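Long-range contacts in Rnh (Ribonuclease H) (Chlorobaculum tepidum, PDB 3H08), which probably cuts the RNA strand of RNA-DNA hybrids as a magnesium-dependent endonuclease, leaving 5'-phosphomonoester ends: residues 3-8 with 61-66; 72-77 with 117-122. The protein carries 3 engineered substitutions. All blocks are in the same frame, centred on the assembly; numbering follows the deposited sequence.

Contact 1 closes before contact 2 opens along the chain, and their centres lie about 15 Å apart. Both belong to one mixed sheet of order 3-2-1-4-5, in which strands 4-13, 64-69 and 116-121 run parallel side by side. Contact 1 joins the first two of these strands near their starts; contact 2 sets helix 72-79, which follows directly on strand 64-69, against the outermost strand 116-121. Strand 64-69 thus ties them together, and Q66 of contact 1 touches H120 of contact 2. Contact 2 lies beside the metal site, the L74 side chain about 6 Å from the bound magnesium ion, whereas contact 1 lies further off, the I7 side chain being about 11 Å from it.

Contact 1 of 2, residues 3-8 with 61-66; sequences KTITIY and EPARVQ. Engineered in segment 61-66: A63 (natural residue Cys).
The flat groups find much of their company beyond this pair of strands: the Y8 ring meets those of Y68 and Y130, and the Q66 carboxamide is bound at OE1 by H120 NE2. The guanidinium of R64 is met obliquely by T4 OG1. T4 and R64 run side by side, OG1 lying 3.6 Å from R64 CD. Threonine suits this exposed face, which T6 and Q66 share, because its beta branch fits an extended backbone.

Four backbone hydrogen bonds join the strands: R64 N to K3 O, I5 N to R64 O, Q66 N to I5 O (3.1 Å, donor above the carbonyl plane) and I7 N to Q66 O (2.9 Å, in plane). Apolar I5 and V65 fill the buried face. I7 CD1 rests 3.8 Å from V65 CG1, and the engineered A63 puts its CB near I5 CG1.

K3, CG beside the backbone N (chi1 -58°) and extended beyond, crosses E61 at about a right angle, NZ 3.5 Å from OE2 in a salt bridge. An alanine at K3 removes NZ and the bridge, and would probably leave the loop before strand 64-69 less tethered. Neighbouring parallel strands 4-13 and 64-69 form the centre of the RNase H fold.

Contact 2 of 2, residues 72-77 with 117-122; sequences AYLVNA and VTFHKV
K121 NZ is gripped twice: it donates to V122 O at 2.8 Å and forms a salt bridge with D70 OD1. The first bond reaches its acceptor from above the carbonyl plane. D70 is a predicted magnesium ligand, so the ammonium probably offsets part of the negative charge gathered at the metal site. A long, flexible cation suits this reach: CG leaves anti to the backbone N, and bends at chi2 (68°) and chi4 (75°) fold the chain over the start of helix 72-79. There CE lies 3.7 Å from A72 N and also meets A72 CB, where a small methyl lets the lysine chain pass close.

No hydrogen bond joins the two segments, so packing holds them together. V75 points at the strand and lays both methyls against the H120-K121 peptide, with CG1 3.9 Å from K121 N and CG2 3.9 Å from H120 O. The compact, branched valine suits a spot where its CA comes within 5.9 Å of the CA of F119. The residue before it, L74, crosses the phenylalanine side chain at about a right angle and meets the ring obliquely, CD1 being 4.1 Å from F119 CE1. V117 CG1 sits over one ring face, offset toward the rim, while L67 and T112 also touch this buried residue. On the other side of the strand, the H120 ring stacks with Y68.

A further tie comes from N79 ND2, which binds F119 O. The axes of 72-77 and 117-121 approach to 8.0 Å, their N-to-C directions 134° apart, with the side chain of L74 about 6 Å from a bound magnesium ion. A helix directly following strand 64-69 and packed on the neighbouring edge strand, beside the carboxylates predicted to bind the metal, is characteristic of the RNase H fold.

Contact 1 of 2, residues 3-8 with 61-66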
ATOM      1  N   LYS A   3      -0.527  10.787  16.721  1.00 28.36           N
ATOM      2  CA  LYS A   3      -0.813  11.601  15.507  1.00 27.56           C
ATOM      3  C   LYS A   3      -1.766  10.831  14.603  1.00 27.10           C
ATOM      4  O   LYS A   3      -1.683   9.598  14.530  1.00 27.12           O
ATOM      5  CB  LYS A   3       0.460  11.857  14.698  1.00 28.23           C
ATOM      6  CG  LYS A   3       1.637  12.563  15.359  1.00 29.19           C
ATOM      7  CD  LYS A   3       2.750  12.674  14.294  1.00 30.21           C
ATOM      8  CE  LYS A   3       4.037  13.269  14.784  1.00 32.82           C
ATOM      9  NZ  LYS A   3       4.954  13.371  13.605  1.00 35.78           N
ATOM     10  N   THR A   4      -2.664  11.537  13.920  1.00 25.54           N
ATOM     11  CA  THR A   4      -3.385  10.936  12.785  1.00 24.67           C
ATOM     12  C   THR A   4      -2.719  11.375  11.502  1.00 23.77           C
ATOM     13  O   THR A   4      -2.652  12.584  11.173  1.00 23.96           O
ATOM     14  CB  THR A   4      -4.866  11.292  12.725  1.00 25.85           C
ATOM     15  OG1 THR A   4      -5.513  10.876  13.936  1.00 28.06           O
ATOM     16  CG2 THR A   4      -5.515  10.640  11.511  1.00 27.52           C
ATOM     17  N   ILE A   5      -2.202  10.379  10.782  0.50 23.08           N
ATOM     18  CA  ILE A   5      -1.424  10.553   9.562  0.50 22.31           C
ATOM     19  C   ILE A   5      -2.196   9.990   8.389  0.50 21.60           C
ATOM     20  O   ILE A   5      -2.607   8.830   8.416  0.50 20.68           O
ATOM     21  CB  ILE A   5      -0.079   9.760   9.637  0.50 22.59           C
ATOM     22  CG1 ILE A   5       0.640  10.025  10.951  0.50 23.02           C
ATOM     23  CG2 ILE A   5       0.810  10.103   8.476  0.50 23.03           C
ATOM     24  CD1 ILE A   5       0.953  11.477  11.206  0.50 24.09           C
ATOM     25  N   THR A   6      -2.311  10.764   7.315  1.00 21.22           N
ATOM     26  CA  THR A   6      -3.038  10.301   6.142  1.00 20.72           C
ATOM     27  C   THR A   6      -1.985   9.852   5.109  1.00 21.85           C
ATOM     28  O   THR A   6      -1.018  10.554   4.872  1.00 21.91           O
ATOM     29  CB  THR A   6      -3.957  11.405   5.637  1.00 21.70           C
ATOM     30  OG1 THR A   6      -4.843  11.782   6.688  1.00 21.96           O
ATOM     31  CG2 THR A   6      -4.749  10.966   4.414  1.00 22.12           C
ATOM     32  N   ILE A   7      -2.177   8.656   4.542  1.00 20.79           N
ATOM     33  CA  ILE A   7      -1.231   8.071   3.614  1.00 20.58           C
ATOM     34  C   ILE A   7      -1.961   7.709   2.346  1.00 21.14           C
ATOM     35  O   ILE A   7      -3.012   7.083   2.374  1.00 21.79           O
ATOM     36  CB  ILE A   7      -0.524   6.822   4.212  1.00 21.50           C
ATOM     37  CG1 ILE A   7       0.067   7.167   5.566  1.00 22.39           C
ATOM     38  CG2 ILE A   7       0.503   6.306   3.268  1.00 24.03           C
ATOM     39  CD1 ILE A   7       0.847   6.054   6.187  1.00 24.08           C
ATOM     40  N   TYR A   8      -1.365   8.106   1.230  1.00 21.17           N
ATOM     41  CA  TYR A   8      -1.881   7.855  -0.114  1.00 20.84           C
ATOM     42  C   TYR A   8      -0.902   6.934  -0.813  1.00 21.78           C
ATOM     43  O   TYR A   8       0.270   7.240  -0.898  1.00 22.38           O
ATOM     44  CB  TYR A   8      -2.022   9.146  -0.862  1.00 20.89           C
ATOM     45  CG  TYR A   8      -2.911  10.150  -0.188  1.00 20.28           C
ATOM     46  CD1 TYR A   8      -4.269  10.196  -0.466  1.00 20.93           C
ATOM     47  CD2 TYR A   8      -2.405  11.054   0.752  1.00 21.17           C
ATOM     48  CE1 TYR A   8      -5.101  11.124   0.138  1.00 21.05           C
ATOM     49  CE2 TYR A   8      -3.228  11.965   1.357  1.00 21.08           C
ATOM     50  CZ  TYR A   8      -4.583  11.991   1.066  1.00 21.03           C
ATOM     51  OH  TYR A   8      -5.409  12.953   1.640  1.00 23.92           O
ATOM     52  N   GLU A  61       6.681   6.526  14.628  1.00 24.01           N
ATOM     53  CA  GLU A  61       6.053   6.132  15.869  1.00 24.23           C
ATOM     54  C   GLU A  61       4.672   5.546  15.583  1.00 22.80           C
ATOM     55  O   GLU A  61       4.130   5.765  14.516  1.00 21.26           O
ATOM     56  CB  GLU A  61       5.976   7.317  16.826  1.00 26.25           C
ATOM     57  CG  GLU A  61       5.031   8.428  16.431  1.00 31.75           C
ATOM     58  CD  GLU A  61       5.684   9.566  15.609  1.00 38.82           C
ATOM     59  OE1 GLU A  61       6.811   9.998  15.941  1.00 43.26           O
ATOM     60  OE2 GLU A  61       5.044  10.034  14.635  1.00 45.09           O
ATOM     61  N   PRO A  62       4.121   4.768  16.522  1.00 22.76           N
ATOM     62  CA  PRO A  62       2.739   4.281  16.350  1.00 22.95           C
ATOM     63  C   PRO A  62       1.787   5.435  16.068  1.00 22.42           C
ATOM     64  O   PRO A  62       1.869   6.479  16.736  1.00 23.83           O
ATOM     65  CB  PRO A  62       2.427   3.631  17.700  1.00 21.79           C
ATOM     66  CG  PRO A  62       3.730   3.127  18.120  1.00 22.52           C
ATOM     67  CD  PRO A  62       4.700   4.234  17.744  1.00 23.67           C
ATOM     68  N   ALA A  63       0.899   5.237  15.099  1.00 22.77           N
ATOM     69  CA  ALA A  63      -0.010   6.274  14.653  1.00 23.52           C
ATOM     70  C   ALA A  63      -1.414   5.750  14.386  1.00 23.57           C
ATOM     71  O   ALA A  63      -1.631   4.536  14.229  1.00 23.77           O
ATOM     72  CB  ALA A  63       0.536   6.897  13.354  1.00 24.26           C
ATOM     73  N   ARG A  64      -2.364   6.681  14.315  1.00 22.95           N
ATOM     74  CA  ARG A  64      -3.675   6.428  13.726  1.00 23.79           C
ATOM     75  C   ARG A  64      -3.517   6.819  12.269  1.00 23.20           C
ATOM     76  O   ARG A  64      -3.001   7.913  11.985  1.00 25.01           O
ATOM     77  CB  ARG A  64      -4.710   7.324  14.388  1.00 24.35           C
ATOM     78  CG  ARG A  64      -6.123   7.122  13.922  1.00 27.84           C
ATOM     79  CD  ARG A  64      -7.080   7.720  14.887  1.00 31.89           C
ATOM     80  NE  ARG A  64      -8.475   7.545  14.465  1.00 35.76           N
ATOM     81  CZ  ARG A  64      -9.533   7.925  15.179  1.00 38.53           C
ATOM     82  NH1 ARG A  64      -9.377   8.543  16.353  1.00 40.51           N
ATOM     83  NH2 ARG A  64     -10.762   7.702  14.706  1.00 39.61           N
ATOM     84  N   VAL A  65      -3.959   5.972  11.347  1.00 22.74           N
ATOM     85  CA  VAL A  65      -3.702   6.172   9.938  1.00 22.77           C
ATOM     86  C   VAL A  65      -4.985   6.088   9.144  1.00 21.49           C
ATOM     87  O   VAL A  65      -5.786   5.168   9.309  1.00 22.08           O
ATOM     88  CB  VAL A  65      -2.673   5.139   9.386  1.00 22.45           C
ATOM     89  CG1 VAL A  65      -2.472   5.319   7.892  1.00 22.48           C
ATOM     90  CG2 VAL A  65      -1.372   5.211  10.153  1.00 23.44           C
ATOM     91  N   GLN A  66      -5.160   7.047   8.252  1.00 22.79           N
ATOM     92  CA  GLN A  66      -6.195   6.948   7.216  1.00 22.06           C
ATOM     93  C   GLN A  66      -5.440   6.707   5.903  1.00 22.99           C
ATOM     94  O   GLN A  66      -4.664   7.537   5.482  1.00 23.90           O
ATOM     95  CB  GLN A  66      -6.974   8.265   7.123  1.00 23.30           C
ATOM     96  CG  GLN A  66      -7.678   8.649   8.414  1.00 22.47           C
ATOM     97  CD  GLN A  66      -8.953   7.877   8.620  1.00 25.88           C
ATOM     98  OE1 GLN A  66      -9.622   7.561   7.682  1.00 32.93           O
ATOM     99  NE2 GLN A  66      -9.311   7.633   9.859  1.00 29.98           N
TER
HETATM  100  O   HOH W   1       1.865   9.185  16.508  1.00 33.08           O

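Contact 2 of 2, residues 72-77 with 117-122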
ATOM      1  N   ALA A  72      -8.386  -2.391  -4.937  1.00 22.04           N
ATOM      2  CA  ALA A  72      -9.469  -3.192  -4.387  1.00 22.94           C
ATOM      3  C   ALA A  72      -8.917  -4.424  -3.670  1.00 22.49           C
ATOM      4  O   ALA A  72      -9.421  -4.812  -2.634  1.00 24.14           O
ATOM      5  CB  ALA A  72     -10.405  -3.596  -5.457  1.00 23.08           C
ATOM      6  N   TYR A  73      -7.851  -4.999  -4.223  1.00 21.77           N
ATOM      7  CA  TYR A  73      -7.164  -6.146  -3.639  1.00 22.47           C
ATOM      8  C   TYR A  73      -6.817  -5.885  -2.201  1.00 23.00           C
ATOM      9  O   TYR A  73      -7.143  -6.656  -1.323  1.00 24.49           O
ATOM     10  CB  TYR A  73      -5.911  -6.435  -4.479  1.00 22.71           C
ATOM     11  CG  TYR A  73      -5.094  -7.626  -4.042  1.00 22.82           C
ATOM     12  CD1 TYR A  73      -5.640  -8.910  -4.017  1.00 24.10           C
ATOM     13  CD2 TYR A  73      -3.749  -7.483  -3.685  1.00 21.07           C
ATOM     14  CE1 TYR A  73      -4.863 -10.015  -3.619  1.00 24.26           C
ATOM     15  CE2 TYR A  73      -2.983  -8.570  -3.349  1.00 21.78           C
ATOM     16  CZ  TYR A  73      -3.526  -9.820  -3.304  1.00 23.39           C
ATOM     17  OH  TYR A  73      -2.734 -10.889  -2.930  1.00 24.12           O
ATOM     18  N   LEU A  74      -6.156  -4.763  -1.961  1.00 21.88           N
ATOM     19  CA  LEU A  74      -5.825  -4.375  -0.614  1.00 22.39           C
ATOM     20  C   LEU A  74      -7.035  -4.035   0.217  1.00 22.42           C
ATOM     21  O   LEU A  74      -7.227  -4.539   1.344  1.00 23.58           O
ATOM     22  CB  LEU A  74      -4.875  -3.183  -0.641  1.00 22.51           C
ATOM     23  CG  LEU A  74      -4.501  -2.527   0.696  1.00 23.96           C
ATOM     24  CD1 LEU A  74      -3.745  -3.512   1.598  1.00 25.55           C
ATOM     25  CD2 LEU A  74      -3.731  -1.277   0.467  1.00 24.04           C
ATOM     26  N   VAL A  75      -7.827  -3.103  -0.280  1.00 22.71           N
ATOM     27  CA  VAL A  75      -8.872  -2.539   0.560  1.00 22.77           C
ATOM     28  C   VAL A  75      -9.956  -3.574   0.895  1.00 22.97           C
ATOM     29  O   VAL A  75     -10.411  -3.664   2.028  1.00 23.77           O
ATOM     30  CB  VAL A  75      -9.481  -1.257  -0.075  1.00 22.60           C
ATOM     31  CG1 VAL A  75     -10.667  -0.772   0.762  1.00 24.34           C
ATOM     32  CG2 VAL A  75      -8.451  -0.215  -0.236  1.00 23.02           C
ATOM     33  N   ASN A  76     -10.315  -4.410  -0.064  1.00 23.14           N
ATOM     34  CA  ASN A  76     -11.287  -5.469   0.216  1.00 23.79           C
ATOM     35  C   ASN A  76     -10.765  -6.450   1.260  1.00 23.67           C
ATOM     36  O   ASN A  76     -11.503  -6.885   2.130  1.00 25.26           O
ATOM     37  CB  ASN A  76     -11.658  -6.213  -1.043  1.00 24.34           C
ATOM     38  CG  ASN A  76     -12.492  -5.372  -1.978  1.00 25.08           C
ATOM     39  OD1 ASN A  76     -13.066  -4.353  -1.575  1.00 27.74           O
ATOM     40  ND2 ASN A  76     -12.572  -5.789  -3.227  1.00 26.92           N
ATOM     41  N   ALA A  77      -9.480  -6.811   1.192  1.00 24.18           N
ATOM     42  CA  ALA A  77      -8.948  -7.776   2.142  1.00 23.69           C
ATOM     43  C   ALA A  77      -9.055  -7.229   3.546  1.00 23.68           C
ATOM     44  O   ALA A  77      -9.269  -7.956   4.488  1.00 24.15           O
ATOM     45  CB  ALA A  77      -7.513  -8.092   1.843  1.00 24.39           C
ATOM     46  N   VAL A 117      -5.141   1.445  11.536  1.00 21.00           N
ATOM     47  CA  VAL A 117      -5.304   1.869  10.145  1.00 21.04           C
ATOM     48  C   VAL A 117      -6.722   1.668   9.634  1.00 20.75           C
ATOM     49  O   VAL A 117      -7.309   0.616   9.793  1.00 23.07           O
ATOM     50  CB  VAL A 117      -4.320   1.100   9.211  1.00 20.78           C
ATOM     51  CG1 VAL A 117      -4.326   1.701   7.799  1.00 22.71           C
ATOM     52  CG2 VAL A 117      -2.917   1.094   9.777  1.00 22.24           C
ATOM     53  N   THR A 118      -7.262   2.715   9.032  0.60 22.31           N
ATOM     54  CA  THR A 118      -8.503   2.607   8.296  0.60 22.06           C
ATOM     55  C   THR A 118      -8.109   2.722   6.834  0.60 22.37           C
ATOM     56  O   THR A 118      -7.274   3.528   6.474  0.60 23.42           O
ATOM     57  CB  THR A 118      -9.492   3.706   8.688  0.60 23.04           C
ATOM     58  OG1 THR A 118      -8.867   4.979   8.525  0.60 27.67           O
ATOM     59  CG2 THR A 118      -9.894   3.550  10.120  0.60 21.92           C
ATOM     60  N   PHE A 119      -8.706   1.879   6.023  1.00 21.56           N
ATOM     61  CA  PHE A 119      -8.418   1.800   4.594  1.00 21.39           C
ATOM     62  C   PHE A 119      -9.621   2.344   3.810  1.00 21.31           C
ATOM     63  O   PHE A 119     -10.779   1.971   4.079  1.00 21.03           O
ATOM     64  CB  PHE A 119      -8.167   0.317   4.203  1.00 22.69           C
ATOM     65  CG  PHE A 119      -6.881  -0.252   4.770  1.00 22.42           C
ATOM     66  CD1 PHE A 119      -5.703  -0.265   3.997  1.00 23.44           C
ATOM     67  CD2 PHE A 119      -6.816  -0.697   6.096  1.00 24.33           C
ATOM     68  CE1 PHE A 119      -4.525  -0.735   4.544  1.00 22.51           C
ATOM     69  CE2 PHE A 119      -5.629  -1.186   6.625  1.00 23.26           C
ATOM     70  CZ  PHE A 119      -4.493  -1.215   5.848  1.00 21.99           C
ATOM     71  N   HIS A 120      -9.317   3.135   2.792  1.00 22.54           N
ATOM     72  CA  HIS A 120     -10.302   3.743   1.937  1.00 21.32           C
ATOM     73  C   HIS A 120      -9.952   3.463   0.504  1.00 21.42           C
ATOM     74  O   HIS A 120      -8.818   3.674   0.101  1.00 22.97           O
ATOM     75  CB  HIS A 120     -10.317   5.264   2.126  1.00 20.50           C
ATOM     76  CG  HIS A 120     -10.562   5.699   3.543  1.00 19.14           C
ATOM     77  ND1 HIS A 120     -11.820   5.730   4.110  1.00 24.19           N
ATOM     78  CD2 HIS A 120      -9.711   6.132   4.492  1.00 24.35           C
ATOM     79  CE1 HIS A 120     -11.722   6.165   5.355  1.00 24.26           C
ATOM     80  NE2 HIS A 120     -10.453   6.439   5.599  1.00 23.55           N
ATOM     81  N   LYS A 121     -10.930   3.019  -0.253  1.00 21.25           N
ATOM     82  CA  LYS A 121     -10.795   2.825  -1.703  1.00 22.00           C
ATOM     83  C   LYS A 121     -11.036   4.133  -2.452  1.00 23.02           C
ATOM     84  O   LYS A 121     -12.078   4.811  -2.237  1.00 22.71           O
ATOM     85  CB  LYS A 121     -11.824   1.805  -2.151  1.00 22.14           C
ATOM     86  CG  LYS A 121     -11.892   1.567  -3.627  1.00 22.56           C
ATOM     87  CD  LYS A 121     -10.662   0.891  -4.142  1.00 24.70           C
ATOM     88  CE  LYS A 121     -10.872   0.303  -5.529  1.00 24.99           C
ATOM     89  NZ  LYS A 121     -10.896   1.342  -6.579  1.00 24.87           N
ATOM     90  N   VAL A 122     -10.124   4.463  -3.360  1.00 23.30           N
ATOM     91  CA  VAL A 122     -10.341   5.596  -4.234  1.00 24.02           C
ATOM     92  C   VAL A 122     -10.647   5.117  -5.625  1.00 26.10           C
ATOM     93  O   VAL A 122     -10.306   3.982  -5.962  1.00 26.51           O
ATOM     94  CB  VAL A 122      -9.190   6.582  -4.222  1.00 23.29           C
ATOM     95  CG1 VAL A 122      -8.941   7.078  -2.797  1.00 23.79           C
ATOM     96  CG2 VAL A 122      -7.933   6.019  -4.833  1.00 24.68           C
TER